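Local coordinates for molybdopterin-guanine dinucleotide biosynthesis protein B (Bacillus subtilis subsp. spizizenii, PDB 4OYH) that probably binds GTP and hydrolyses it weakly, and may act as an adapter in making and using the molybdopterin guanine dinucleotide cofactor, at residues Val13-Phe18 and Thr24-Arg29; Arg29-Ala34 and Cys105-Gly110; Trp89-Leu94 and Ala114-Val119; Val120-Lys125 and Glu129-Val134; Pro154-Asp159 and Val164-Ser169. The protein carries 2 engineered substitutions. All coordinates share one frame; numbering follows the deposited sequence.

Interaction 1 of 5, residues Val13-Phe18 and Thr24-Arg29; sequences VQVVGF and TTFIER. With SO4 (sulfate ion), chain F.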
# COMPACT_ATOMS: atom_id res chain seq x y z
N VAL A 13 11.60 4.54 16.00
CA VAL A 13 12.34 5.77 16.03
C VAL A 13 11.92 6.68 14.90
O VAL A 13 11.64 6.24 13.76
CB VAL A 13 13.82 5.53 15.95
CG1 VAL A 13 14.56 6.82 16.13
CG2 VAL A 13 14.21 4.56 17.05
N GLN A 14 11.88 7.96 15.22
CA GLN A 14 11.56 8.94 14.20
C GLN A 14 12.78 9.82 13.83
O GLN A 14 13.74 10.00 14.60
CB GLN A 14 10.42 9.83 14.65
CG GLN A 14 9.24 9.17 15.24
CD GLN A 14 8.20 10.17 15.73
OE1 GLN A 14 7.74 10.14 16.88
NE2 GLN A 14 7.79 11.05 14.83
N VAL A 15 12.70 10.36 12.63
CA VAL A 15 13.61 11.39 12.15
C VAL A 15 12.82 12.64 11.73
O VAL A 15 11.91 12.56 10.90
CB VAL A 15 14.43 10.92 10.97
CG1 VAL A 15 15.37 12.02 10.53
CG2 VAL A 15 15.20 9.68 11.36
N VAL A 16 13.14 13.76 12.37
CA VAL A 16 12.47 15.01 12.14
C VAL A 16 13.50 16.10 11.89
O VAL A 16 14.61 16.05 12.40
CB VAL A 16 11.55 15.43 13.30
CG1 VAL A 16 10.60 14.34 13.63
CG2 VAL A 16 12.31 15.87 14.48
N GLY A 17 13.11 17.10 11.11
CA GLY A 17 14.03 18.08 10.56
C GLY A 17 13.32 18.80 9.41
O GLY A 17 12.52 18.18 8.71
N PHE A 18 13.57 20.10 9.25
CA PHE A 18 13.14 20.87 8.05
C PHE A 18 13.61 20.24 6.75
O PHE A 18 14.56 19.45 6.70
CB PHE A 18 13.65 22.34 8.13
CG PHE A 18 13.00 23.12 9.25
CD1 PHE A 18 11.65 23.37 9.22
CD2 PHE A 18 13.71 23.55 10.33
CE1 PHE A 18 11.04 24.06 10.23
CE2 PHE A 18 13.10 24.24 11.33
CZ PHE A 18 11.76 24.48 11.28
N THR A 24 16.59 12.19 4.33
CA THR A 24 16.45 10.91 3.60
C THR A 24 17.80 10.21 3.39
O THR A 24 17.86 8.98 3.33
CB THR A 24 15.69 11.04 2.24
OG1 THR A 24 16.53 10.68 1.15
CG2 THR A 24 15.11 12.41 2.03
N THR A 25 18.90 10.95 3.39
CA THR A 25 20.22 10.32 3.39
C THR A 25 20.48 9.61 4.70
O THR A 25 20.93 8.50 4.71
CB THR A 25 21.35 11.34 3.13
OG1 THR A 25 21.60 11.39 1.73
CG2 THR A 25 22.63 10.94 3.80
N PHE A 26 20.24 10.29 5.80
CA PHE A 26 20.34 9.64 7.08
C PHE A 26 19.52 8.34 7.15
O PHE A 26 20.05 7.28 7.49
CB PHE A 26 19.90 10.62 8.16
CG PHE A 26 20.16 10.15 9.51
CD1 PHE A 26 21.40 9.69 9.85
CD2 PHE A 26 19.15 10.16 10.46
CE1 PHE A 26 21.64 9.22 11.14
CE2 PHE A 26 19.38 9.73 11.73
CZ PHE A 26 20.61 9.25 12.08
N ILE A 27 18.24 8.42 6.78
CA ILE A 27 17.35 7.25 6.72
C ILE A 27 17.91 6.16 5.82
O ILE A 27 17.91 4.98 6.16
CB ILE A 27 15.92 7.69 6.27
CG1 ILE A 27 15.13 8.21 7.50
CG2 ILE A 27 15.12 6.54 5.66
CD1 ILE A 27 14.32 9.47 7.23
N GLU A 28 18.39 6.57 4.66
CA GLU A 28 19.00 5.66 3.70
C GLU A 28 20.12 4.86 4.31
O GLU A 28 20.16 3.64 4.18
CB GLU A 28 19.56 6.44 2.54
CG GLU A 28 18.79 6.35 1.29
CD GLU A 28 19.73 6.45 0.13
OE1 GLU A 28 20.47 7.46 0.07
OE2 GLU A 28 19.75 5.50 -0.71
N ARG A 29 21.07 5.58 4.91
CA ARG A 29 22.14 4.96 5.66
C ARG A 29 21.63 3.97 6.71
O ARG A 29 22.13 2.86 6.81
CB ARG A 29 22.99 6.02 6.34
CG ARG A 29 24.43 6.02 5.90
CD ARG A 29 24.58 6.60 4.50
NE ARG A 29 25.66 7.59 4.41
CZ ARG A 29 25.73 8.71 5.13
NH1 ARG A 29 24.78 9.02 6.02
NH2 ARG A 29 26.75 9.54 4.96
S SO4 F . 15.66 16.32 3.44
O1 SO4 F . 14.70 17.21 2.79
O2 SO4 F . 15.20 14.97 3.22
O3 SO4 F . 17.03 16.57 3.00
O4 SO4 F . 15.69 16.55 4.89
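Strand 12-16 and helix 23-35 come closest at Val15 and Ile27, whose CA atoms are 7.8 Å apart. Three buried side chains make the contact, and no hydrogen bond crosses it. Val15 points at the helix and meets it with one methyl and its branch carbon. Its CG2 lies 4.1 Å from Phe26 CD2, at the edge of the ring and near the ring plane. The same methyl also touches Ile27 CG1, while Val15 CB is 4.0 Å from Ile27 CD1. Phe26 CG is anti to the backbone N (chi1 -171°), which carries the ring off the helix to the flank of Val15. Ile27 brings its chain end inward, and it and Val15 run past each other in opposite directions. Beyond the contact, the Phe26 ring is packed by Val164 and Val167 of helix 161-171. Gln66 of the second subunit packs on Ile27. At the start of the helix segment a sulfate ion is held by the backbone N atoms of Asn20, Gly22 and Lys23. A weak bond from Thr24 N to the same ion is doubtful, because the position of that sulfate oxygen is less sure. Strand, glycine-bearing loop and helix around an anion fit the P-loop (Walker A) motif. The sulfate is consistent with a GTP phosphate site, with Val15, Phe26 and Ile27 packing strand to helix behind it.

Interaction 2 of 5, residues Arg29-Ala34 and Cys105-Gly110; sequences RILEKA and CLLIEG
Leu107 of strand 105-109 presents one methyl to two neighbouring residues of helix 23-35. Its CD1 lies 4.0 Å from Ile30 CG2 and 4.1 Å from Leu31 CD2. Ile30 meets this methyl from several atoms, since Ile30 CB and Ile30 CD1 are each about 4.2 Å from Leu107 CD1. Ile30 points at the strand directly. Leu31 starts off to one side; its CG stands beside the backbone N (chi1 -66°), and CD2 at the branch end comes nearer to Leu107. All three residues are buried, and the contact is wholly apolar. This is the helix-on-sheet packing of a P-loop NTPase fold: the strand is parallel to strand 12-16, its neighbour in the sheet, and the helix is the one that follows the P-loop. Leu107 also touches Val15 and Ile27. Val164 and Leu168 of helix 161-171 also pack on Ile30, and Gln66 of the second subunit packs on Leu31. The outer side of the helix is looser. Glu32 is exposed there, and Arg29 is partly exposed and poorly ordered, with a weak, long ion pair to Asp159. Lys33 is better tied, because its NZ forms a salt bridge with Asp165 OD1.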
# COMPACT_ATOMS: atom_id res chain seq x y z
N ARG A 29 21.07 5.58 4.91
CA ARG A 29 22.14 4.96 5.66
C ARG A 29 21.63 3.97 6.71
O ARG A 29 22.13 2.86 6.81
CB ARG A 29 22.99 6.02 6.34
CG ARG A 29 24.43 6.02 5.90
CD ARG A 29 24.58 6.60 4.50
NE ARG A 29 25.66 7.59 4.41
CZ ARG A 29 25.73 8.71 5.13
NH1 ARG A 29 24.78 9.02 6.02
NH2 ARG A 29 26.75 9.54 4.96
N ILE A 30 20.60 4.35 7.45
CA ILE A 30 20.02 3.43 8.43
C ILE A 30 19.38 2.20 7.83
O ILE A 30 19.51 1.10 8.36
CB ILE A 30 18.95 4.11 9.25
CG1 ILE A 30 19.54 5.31 10.02
CG2 ILE A 30 18.27 3.09 10.18
CD1 ILE A 30 18.47 6.29 10.48
N LEU A 31 18.63 2.38 6.75
CA LEU A 31 17.97 1.23 6.16
C LEU A 31 18.96 0.24 5.51
O LEU A 31 18.80 -0.98 5.66
CB LEU A 31 16.94 1.67 5.14
CG LEU A 31 15.76 2.44 5.72
CD1 LEU A 31 14.87 2.99 4.61
CD2 LEU A 31 14.96 1.55 6.67
N GLU A 32 19.99 0.77 4.85
CA GLU A 32 21.03 -0.06 4.24
C GLU A 32 21.64 -0.93 5.33
O GLU A 32 21.67 -2.16 5.22
CB GLU A 32 22.11 0.81 3.55
CG GLU A 32 21.64 1.51 2.24
CD GLU A 32 22.33 2.86 1.92
OE1 GLU A 32 22.07 3.45 0.85
OE2 GLU A 32 23.13 3.35 2.75
N LYS A 33 22.05 -0.31 6.42
CA LYS A 33 22.67 -1.07 7.48
C LYS A 33 21.70 -2.04 8.17
O LYS A 33 22.14 -3.04 8.70
CB LYS A 33 23.31 -0.15 8.51
CG LYS A 33 24.47 -0.82 9.24
CD LYS A 33 25.47 0.18 9.80
CE LYS A 33 26.68 -0.52 10.43
NZ LYS A 33 27.48 0.35 11.35
N ALA A 34 20.40 -1.77 8.14
CA ALA A 34 19.43 -2.72 8.70
C ALA A 34 19.22 -3.99 7.82
O ALA A 34 18.93 -5.07 8.35
CB ALA A 34 18.09 -2.04 8.94
N CYS A 105 9.87 -3.55 13.53
CA CYS A 105 10.10 -2.22 14.06
C CYS A 105 9.87 -1.18 12.97
O CYS A 105 9.53 -1.52 11.84
CB CYS A 105 11.52 -2.12 14.61
SG CYS A 105 12.79 -2.64 13.45
N LEU A 106 10.02 0.10 13.31
CA LEU A 106 9.61 1.13 12.37
C LEU A 106 10.41 2.42 12.49
O LEU A 106 10.60 2.99 13.57
CB LEU A 106 8.12 1.39 12.53
CG LEU A 106 7.52 2.54 11.71
CD1 LEU A 106 7.59 2.26 10.17
CD2 LEU A 106 6.12 2.78 12.18
N LEU A 107 10.91 2.83 11.32
CA LEU A 107 11.56 4.11 11.09
C LEU A 107 10.53 5.06 10.51
O LEU A 107 9.93 4.76 9.48
CB LEU A 107 12.72 3.98 10.10
CG LEU A 107 14.11 4.56 10.38
CD1 LEU A 107 14.83 4.83 9.10
CD2 LEU A 107 14.07 5.77 11.21
N ILE A 108 10.32 6.19 11.16
CA ILE A 108 9.38 7.19 10.64
C ILE A 108 10.12 8.48 10.25
O ILE A 108 10.90 9.01 11.06
CB ILE A 108 8.30 7.53 11.67
CG1 ILE A 108 7.67 6.24 12.21
CG2 ILE A 108 7.32 8.49 11.04
CD1 ILE A 108 6.34 6.41 12.85
N GLU A 109 9.91 8.97 9.03
CA GLU A 109 10.30 10.34 8.68
C GLU A 109 9.11 11.28 8.96
O GLU A 109 8.04 11.10 8.37
CB GLU A 109 10.76 10.40 7.22
CG GLU A 109 10.91 11.81 6.61
CD GLU A 109 11.55 11.79 5.20
OE1 GLU A 109 11.44 12.80 4.48
OE2 GLU A 109 12.17 10.78 4.81
N GLY A 110 9.26 12.28 9.84
CA GLY A 110 8.14 13.22 10.14
C GLY A 110 7.24 12.89 11.36
O GLY A 110 7.73 12.23 12.26

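Interaction 3 of 5, residues Trp89-Leu94 and Ala114-Val119; sequences WDLTRL and APYPKV
Leu91, in the first turn of helix 91-100, packs on Ala114 and Tyr116 of the loop that leads into strand 118-122. The helix begins with Asp90 as its N-cap. Leu91 CD2 does all the touching. It lies 3.3 Å from Ala114 CB, which is tight for two methyl groups, and 3.9 Å from Tyr116 CE2. The methyl meets the Tyr116 ring at its edge, near the ring plane. With chi1 at -180°, Leu91 CG swings away from its own N, and this extends the side chain straight toward the loop. Pro115 CG covers one face of the Tyr116 ring, toward its rim. Leu91 is also packed by Phe111 and by Leu44 of strand 41-46. In the next shell, Asp90 caps the helix start. Its OD1 accepts a weak but straight capping bond from Arg93 N at 3.4 Å (169°). The other oxygen, Asp90 OD2, forms a salt bridge with Arg93 NH2 at 2.6 Å. On the loop side, Lys118 folds back to hold the turn that carries Ala114 and Tyr116. Its NZ also bonds to Val134 O. A further bond from NZ to Ala114 O is modelled very short, so its exact length is doubtful. Lys118 NZ donates to Tyr116 O at 2.7 Å, approaching in the carbonyl plane with a C=O...N angle of 150°.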
# COMPACT_ATOMS: atom_id res chain seq x y z
N TRP A 89 -6.46 8.39 8.09
CA TRP A 89 -5.25 7.88 8.71
C TRP A 89 -4.77 8.78 9.81
O TRP A 89 -4.71 9.98 9.63
CB TRP A 89 -4.11 7.76 7.69
CG TRP A 89 -4.35 6.71 6.68
CD1 TRP A 89 -4.63 6.88 5.35
CD2 TRP A 89 -4.34 5.31 6.90
NE1 TRP A 89 -4.80 5.68 4.75
CE2 TRP A 89 -4.62 4.69 5.68
CE3 TRP A 89 -4.11 4.51 8.03
CZ2 TRP A 89 -4.68 3.29 5.55
CZ3 TRP A 89 -4.17 3.12 7.89
CH2 TRP A 89 -4.45 2.54 6.67
N ASP A 90 -4.43 8.19 10.94
CA ASP A 90 -3.59 8.84 11.90
C ASP A 90 -2.47 7.85 12.18
O ASP A 90 -2.52 6.73 11.70
CB ASP A 90 -4.35 9.25 13.17
CG ASP A 90 -5.30 8.19 13.67
OD1 ASP A 90 -4.85 7.09 14.05
OD2 ASP A 90 -6.52 8.46 13.71
N LEU A 91 -1.46 8.29 12.93
CA LEU A 91 -0.22 7.58 13.11
C LEU A 91 -0.43 6.24 13.79
O LEU A 91 0.24 5.27 13.47
CB LEU A 91 0.77 8.41 13.91
CG LEU A 91 2.12 7.72 14.13
CD1 LEU A 91 2.69 7.11 12.83
CD2 LEU A 91 3.13 8.71 14.72
N THR A 92 -1.37 6.20 14.72
CA THR A 92 -1.70 4.98 15.46
C THR A 92 -2.16 3.85 14.55
O THR A 92 -1.68 2.71 14.65
CB THR A 92 -2.80 5.28 16.48
OG1 THR A 92 -2.19 5.88 17.63
CG2 THR A 92 -3.50 4.03 16.93
N ARG A 93 -3.11 4.16 13.68
CA ARG A 93 -3.57 3.20 12.70
C ARG A 93 -2.49 2.82 11.70
O ARG A 93 -2.44 1.66 11.25
CB ARG A 93 -4.79 3.77 11.99
CG ARG A 93 -6.05 3.68 12.86
CD ARG A 93 -7.27 4.11 12.11
NE ARG A 93 -7.56 5.52 12.32
CZ ARG A 93 -8.57 5.99 13.07
NH1 ARG A 93 -9.40 5.16 13.70
NH2 ARG A 93 -8.73 7.30 13.18
N LEU A 94 -1.61 3.76 11.34
CA LEU A 94 -0.54 3.39 10.42
C LEU A 94 0.40 2.40 11.10
O LEU A 94 0.87 1.48 10.46
CB LEU A 94 0.24 4.61 9.91
CG LEU A 94 -0.63 5.54 9.04
CD1 LEU A 94 -0.06 6.93 9.06
CD2 LEU A 94 -0.75 5.04 7.60
N ALA A 114 4.21 13.25 17.28
CA ALA A 114 4.12 11.93 17.90
C ALA A 114 5.04 11.86 19.11
O ALA A 114 6.05 12.57 19.15
CB ALA A 114 4.48 10.77 16.87
N PRO A 115 4.71 10.99 20.07
CA PRO A 115 5.45 10.69 21.32
C PRO A 115 6.70 9.80 21.17
O PRO A 115 7.38 9.59 22.17
CB PRO A 115 4.43 9.95 22.15
CG PRO A 115 3.53 9.27 21.12
CD PRO A 115 3.41 10.28 20.04
N TYR A 116 7.02 9.29 20.00
CA TYR A 116 8.06 8.26 19.94
C TYR A 116 9.42 8.86 19.95
O TYR A 116 9.58 10.05 19.69
CB TYR A 116 7.85 7.36 18.74
CG TYR A 116 6.46 6.83 18.76
CD1 TYR A 116 6.11 5.79 19.64
CD2 TYR A 116 5.47 7.40 17.98
CE1 TYR A 116 4.80 5.32 19.71
CE2 TYR A 116 4.16 6.94 18.04
CZ TYR A 116 3.83 5.89 18.91
OH TYR A 116 2.55 5.41 18.97
N PRO A 117 10.41 8.07 20.36
CA PRO A 117 11.75 8.65 20.43
C PRO A 117 12.15 9.17 19.05
O PRO A 117 11.73 8.59 18.07
CB PRO A 117 12.63 7.48 20.84
CG PRO A 117 11.69 6.43 21.36
CD PRO A 117 10.39 6.64 20.66
N LYS A 118 12.95 10.22 18.96
CA LYS A 118 13.21 10.79 17.67
C LYS A 118 14.55 11.41 17.62
O LYS A 118 15.10 11.79 18.63
CB LYS A 118 12.15 11.79 17.31
CG LYS A 118 11.72 12.71 18.40
CD LYS A 118 10.50 13.49 17.97
CE LYS A 118 9.24 12.65 17.90
NZ LYS A 118 8.54 12.52 19.21
N VAL A 119 15.11 11.41 16.43
CA VAL A 119 16.39 12.05 16.19
C VAL A 119 16.05 13.35 15.43
O VAL A 119 15.21 13.34 14.52
CB VAL A 119 17.32 11.08 15.44
CG1 VAL A 119 18.40 11.82 14.71
CG2 VAL A 119 17.90 10.07 16.43

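Interaction 4 of 5, residues Val120-Lys125 and Glu129-Val134; sequences VILSEK and EALKTV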
# COMPACT_ATOMS: atom_id res chain seq x y z
N VAL A 120 16.63 14.46 15.87
CA VAL A 120 16.34 15.78 15.29
C VAL A 120 17.57 16.21 14.52
O VAL A 120 18.66 16.21 15.07
CB VAL A 120 15.99 16.85 16.37
CG1 VAL A 120 15.79 18.23 15.76
CG2 VAL A 120 14.76 16.45 17.13
N ILE A 121 17.38 16.51 13.23
CA ILE A 121 18.39 17.12 12.36
C ILE A 121 18.20 18.64 12.31
O ILE A 121 17.12 19.12 11.97
CB ILE A 121 18.31 16.66 10.92
CG1 ILE A 121 17.86 15.21 10.79
CG2 ILE A 121 19.64 16.92 10.22
CD1 ILE A 121 18.76 14.23 11.38
N LEU A 122 19.23 19.37 12.71
CA LEU A 122 19.27 20.83 12.65
C LEU A 122 20.15 21.31 11.51
O LEU A 122 21.32 20.93 11.42
CB LEU A 122 19.80 21.39 13.96
CG LEU A 122 18.79 21.75 15.05
CD1 LEU A 122 17.43 21.23 14.77
CD2 LEU A 122 19.27 21.23 16.34
N SER A 123 19.59 22.13 10.63
CA SER A 123 20.41 22.83 9.63
C SER A 123 21.05 24.03 10.31
O SER A 123 22.18 24.38 10.00
CB SER A 123 19.58 23.26 8.41
OG SER A 123 18.67 24.31 8.72
N GLU A 124 20.34 24.63 11.27
CA GLU A 124 20.80 25.82 12.00
C GLU A 124 20.36 25.76 13.47
O GLU A 124 19.28 25.25 13.78
CB GLU A 124 20.23 27.09 11.33
CG GLU A 124 20.88 28.40 11.81
CD GLU A 124 21.74 29.09 10.73
OE1 GLU A 124 22.59 29.95 11.10
OE2 GLU A 124 21.57 28.78 9.53
N LYS A 125 21.17 26.33 14.35
CA LYS A 125 20.91 26.26 15.78
C LYS A 125 19.51 26.69 16.11
O LYS A 125 18.94 26.23 17.09
CB LYS A 125 21.91 27.13 16.54
CG LYS A 125 21.82 27.00 18.06
CD LYS A 125 21.49 28.32 18.74
CE LYS A 125 22.70 29.25 18.83
NZ LYS A 125 23.29 29.60 17.50
N GLU A 129 14.06 25.35 17.70
CA GLU A 129 12.93 26.07 18.27
C GLU A 129 11.62 25.70 17.61
O GLU A 129 10.72 25.20 18.27
CB GLU A 129 13.15 27.57 18.15
CG GLU A 129 13.81 28.18 19.38
CD GLU A 129 14.96 27.33 19.90
OE1 GLU A 129 14.88 26.89 21.06
OE2 GLU A 129 15.94 27.11 19.14
N ALA A 130 11.51 25.95 16.31
CA ALA A 130 10.28 25.59 15.60
C ALA A 130 10.02 24.07 15.60
O ALA A 130 8.87 23.63 15.46
CB ALA A 130 10.33 26.12 14.19
N LEU A 131 11.06 23.26 15.77
CA LEU A 131 10.87 21.81 15.89
C LEU A 131 10.61 21.56 17.37
O LEU A 131 11.51 21.32 18.17
CB LEU A 131 12.08 21.03 15.36
CG LEU A 131 12.51 21.44 13.95
CD1 LEU A 131 13.93 20.98 13.64
CD2 LEU A 131 11.52 20.91 12.90
N LYS A 132 9.34 21.68 17.72
CA LYS A 132 8.87 21.59 19.09
C LYS A 132 8.41 20.15 19.31
O LYS A 132 7.48 19.69 18.65
CB LYS A 132 7.73 22.62 19.32
CG LYS A 132 7.35 22.90 20.77
CD LYS A 132 6.56 21.74 21.42
CE LYS A 132 7.31 21.10 22.62
NZ LYS A 132 6.93 19.68 22.93
N THR A 133 9.05 19.41 20.20
CA THR A 133 8.63 18.02 20.39
C THR A 133 9.31 17.27 21.52
O THR A 133 10.36 17.67 22.04
CB THR A 133 8.87 17.18 19.09
OG1 THR A 133 8.22 15.91 19.20
CG2 THR A 133 10.36 17.01 18.81
N VAL A 134 8.71 16.14 21.85
CA VAL A 134 9.14 15.31 22.97
C VAL A 134 9.85 14.05 22.50
O VAL A 134 9.74 13.60 21.36
CB VAL A 134 7.93 14.91 23.87
CG1 VAL A 134 7.14 16.15 24.27
CG2 VAL A 134 7.02 13.96 23.16
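In the beta-alpha-beta unit made by strand 118-122, helix 127-130 and strand 136-141, Leu131 packs back on Val120 and Leu122 of the first strand. One methyl carries the contact. Leu131 CD1 is 3.7 Å from Leu122 CD1 and 3.9 Å from Val120 CG1. It also lies 4.1 Å from the strand oxygen Ile121 O. The first torsion of Val120 (chi1 176°) turns CG1 to the side away from its N, where Leu131 meets it. Leu131 is the centre of an inverse gamma turn, just after the short helix, as the chain heads for the next parallel strand. Leu128 of the helix adds to the packing on Val120 and Leu122, and Phe18 also touches Leu131. Ile121 points away from this contact and meets Val15 and Ser21, the latter a probable GTP-binding residue. The solvent side of the contact is polar and loose. The Glu129 chain bends at its second torsion (chi2 43°) and brings OE2 to 3.7 Å from Lys125 O. Both are acceptors, and no hydrogen bond links them. Glu126 holds a like charge close to Glu129 OE2.

Interaction 5 of 5, residues Pro154-Asp159 and Val164-Ser169; sequences PIFHAD and VDLVLS. Engineered in segment 164-169: Leu166 (natural residue Phe).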
# COMPACT_ATOMS: atom_id res chain seq x y z
N PRO A 154 22.79 13.29 23.40
CA PRO A 154 24.04 13.28 22.63
C PRO A 154 23.97 14.13 21.34
O PRO A 154 22.89 14.26 20.79
CB PRO A 154 24.22 11.79 22.32
CG PRO A 154 22.87 11.26 22.34
CD PRO A 154 22.21 11.96 23.48
N ILE A 155 25.11 14.64 20.88
CA ILE A 155 25.22 15.47 19.67
C ILE A 155 26.23 14.89 18.69
O ILE A 155 27.36 14.60 19.06
CB ILE A 155 25.68 16.91 19.98
CG1 ILE A 155 24.93 17.50 21.16
CG2 ILE A 155 25.54 17.76 18.74
CD1 ILE A 155 23.46 17.67 20.94
N PHE A 156 25.83 14.76 17.43
CA PHE A 156 26.66 14.16 16.40
C PHE A 156 26.93 15.11 15.24
O PHE A 156 26.20 16.09 15.08
CB PHE A 156 25.99 12.95 15.85
CG PHE A 156 25.65 11.97 16.87
CD1 PHE A 156 26.61 11.15 17.40
CD2 PHE A 156 24.36 11.83 17.30
CE1 PHE A 156 26.29 10.23 18.33
CE2 PHE A 156 24.05 10.91 18.24
CZ PHE A 156 25.01 10.12 18.75
N HIS A 157 27.96 14.82 14.42
CA HIS A 157 27.95 15.37 13.07
C HIS A 157 27.08 14.50 12.16
O HIS A 157 26.88 13.29 12.40
CB HIS A 157 29.36 15.56 12.41
CG HIS A 157 30.48 14.68 12.91
ND1 HIS A 157 31.28 15.03 13.96
CD2 HIS A 157 31.00 13.53 12.39
CE1 HIS A 157 32.22 14.09 14.14
NE2 HIS A 157 32.06 13.19 13.20
N ALA A 158 26.58 15.14 11.10
CA ALA A 158 25.64 14.51 10.16
C ALA A 158 26.12 13.17 9.58
O ALA A 158 25.31 12.26 9.36
CB ALA A 158 25.33 15.48 9.02
N ASP A 159 27.42 13.05 9.36
CA ASP A 159 27.99 11.87 8.72
C ASP A 159 28.62 10.91 9.72
O ASP A 159 29.28 9.95 9.33
CB ASP A 159 29.03 12.29 7.68
CG ASP A 159 28.47 13.25 6.64
OD1 ASP A 159 27.34 13.00 6.15
OD2 ASP A 159 29.15 14.24 6.30
N VAL A 164 23.99 6.71 13.14
CA VAL A 164 23.10 5.73 12.54
C VAL A 164 23.09 4.46 13.41
O VAL A 164 22.06 3.77 13.48
CB VAL A 164 23.43 5.36 11.06
CG1 VAL A 164 24.24 6.45 10.36
CG2 VAL A 164 24.09 4.02 10.97
N ASP A 165 24.20 4.16 14.07
CA ASP A 165 24.30 2.99 14.97
C ASP A 165 23.44 3.21 16.22
O ASP A 165 22.88 2.27 16.79
CB ASP A 165 25.75 2.71 15.39
CG ASP A 165 26.59 2.00 14.30
OD1 ASP A 165 26.01 1.47 13.32
OD2 ASP A 165 27.84 1.96 14.43
N LEU A 166 23.32 4.46 16.65
CA LEU A 166 22.50 4.79 17.78
C LEU A 166 21.07 4.49 17.40
O LEU A 166 20.30 4.00 18.21
CB LEU A 166 22.69 6.26 18.21
CG LEU A 166 21.82 6.78 19.36
CD1 LEU A 166 22.46 7.95 20.01
CD2 LEU A 166 20.46 7.24 18.89
N VAL A 167 20.68 4.75 16.17
CA VAL A 167 19.28 4.54 15.84
C VAL A 167 18.97 3.05 15.79
O VAL A 167 17.92 2.61 16.22
CB VAL A 167 18.90 5.20 14.51
CG1 VAL A 167 17.47 4.85 14.14
CG2 VAL A 167 19.05 6.69 14.60
N LEU A 168 19.92 2.28 15.29
CA LEU A 168 19.71 0.86 15.10
C LEU A 168 19.65 0.13 16.41
O LEU A 168 18.92 -0.86 16.57
CB LEU A 168 20.81 0.28 14.21
CG LEU A 168 20.64 0.67 12.74
CD1 LEU A 168 21.95 0.61 11.99
CD2 LEU A 168 19.67 -0.25 12.12
N SER A 169 20.38 0.63 17.38
CA SER A 169 20.39 -0.04 18.67
C SER A 169 19.03 0.18 19.30
O SER A 169 18.53 -0.71 20.00
CB SER A 169 21.54 0.45 19.57
OG SER A 169 21.17 1.59 20.33
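Leu166, an engineered residue, reaches from helix 161-171 to Phe156 of strand 155-156 and to Pro154 just before it. Its CB points at the strand segment but stays farther from it than the chain end does. A chi1 of 177° then sets CG opposite the backbone N and extends the side chain away from the helix. CG too makes no close approach. The branch then divides, and CD1 makes the contact. Leu166 CD1 is 3.6 Å from Phe156 CZ and 3.8 Å from Phe156 CE2. It meets the Phe156 ring at its edge, near the ring plane, rather than over a face. The same methyl lies 4.1 Å from Pro154 CG, at the exposed margin of the contact. Leu166 crosses Pro154 at about a right angle. The other methyl, CD2, turns off and stays clear of both partners. In the helix backbone, Leu166 O accepts a weak bond from Ser169 OG at 3.3 Å. This is a surface contact away from the probable GTP site. Phe156 also packs on Val162 and Ala163 of the helix, and on Ala138 of strand 136-141, the neighbour of strand 155-156 at the edge of the parallel sheet. Helix 161-171 also lies against helix 23-35, where Leu168 meets Lys33.

How the interactions relate
All five interactions reach one parallel sheet, ordered 41-46, 105-109, 12-16, 118-122, 136-141, 155-156. Interactions 1 and 2 share helix 23-35 and Arg29. Their centres are 7 Å apart, on neighbouring strands near the centre of the folded chain. Interaction 5 ties helix 161-171 to the edge strand 155-156. Its centre is 11 Å from that of interaction 1 and 12 Å from that of interaction 2. Interaction 3 joins helix 91-100, on the other face of the sheet, to the loop before strand 118-122. Interaction 4 uses the same strand, with centres 17 Å apart. Along the chain the contacts come in series, except that the segments of interactions 2 and 3 alternate. Together they pack helices and connecting loops around the sheet that carries the probable GTP-binding P-loop.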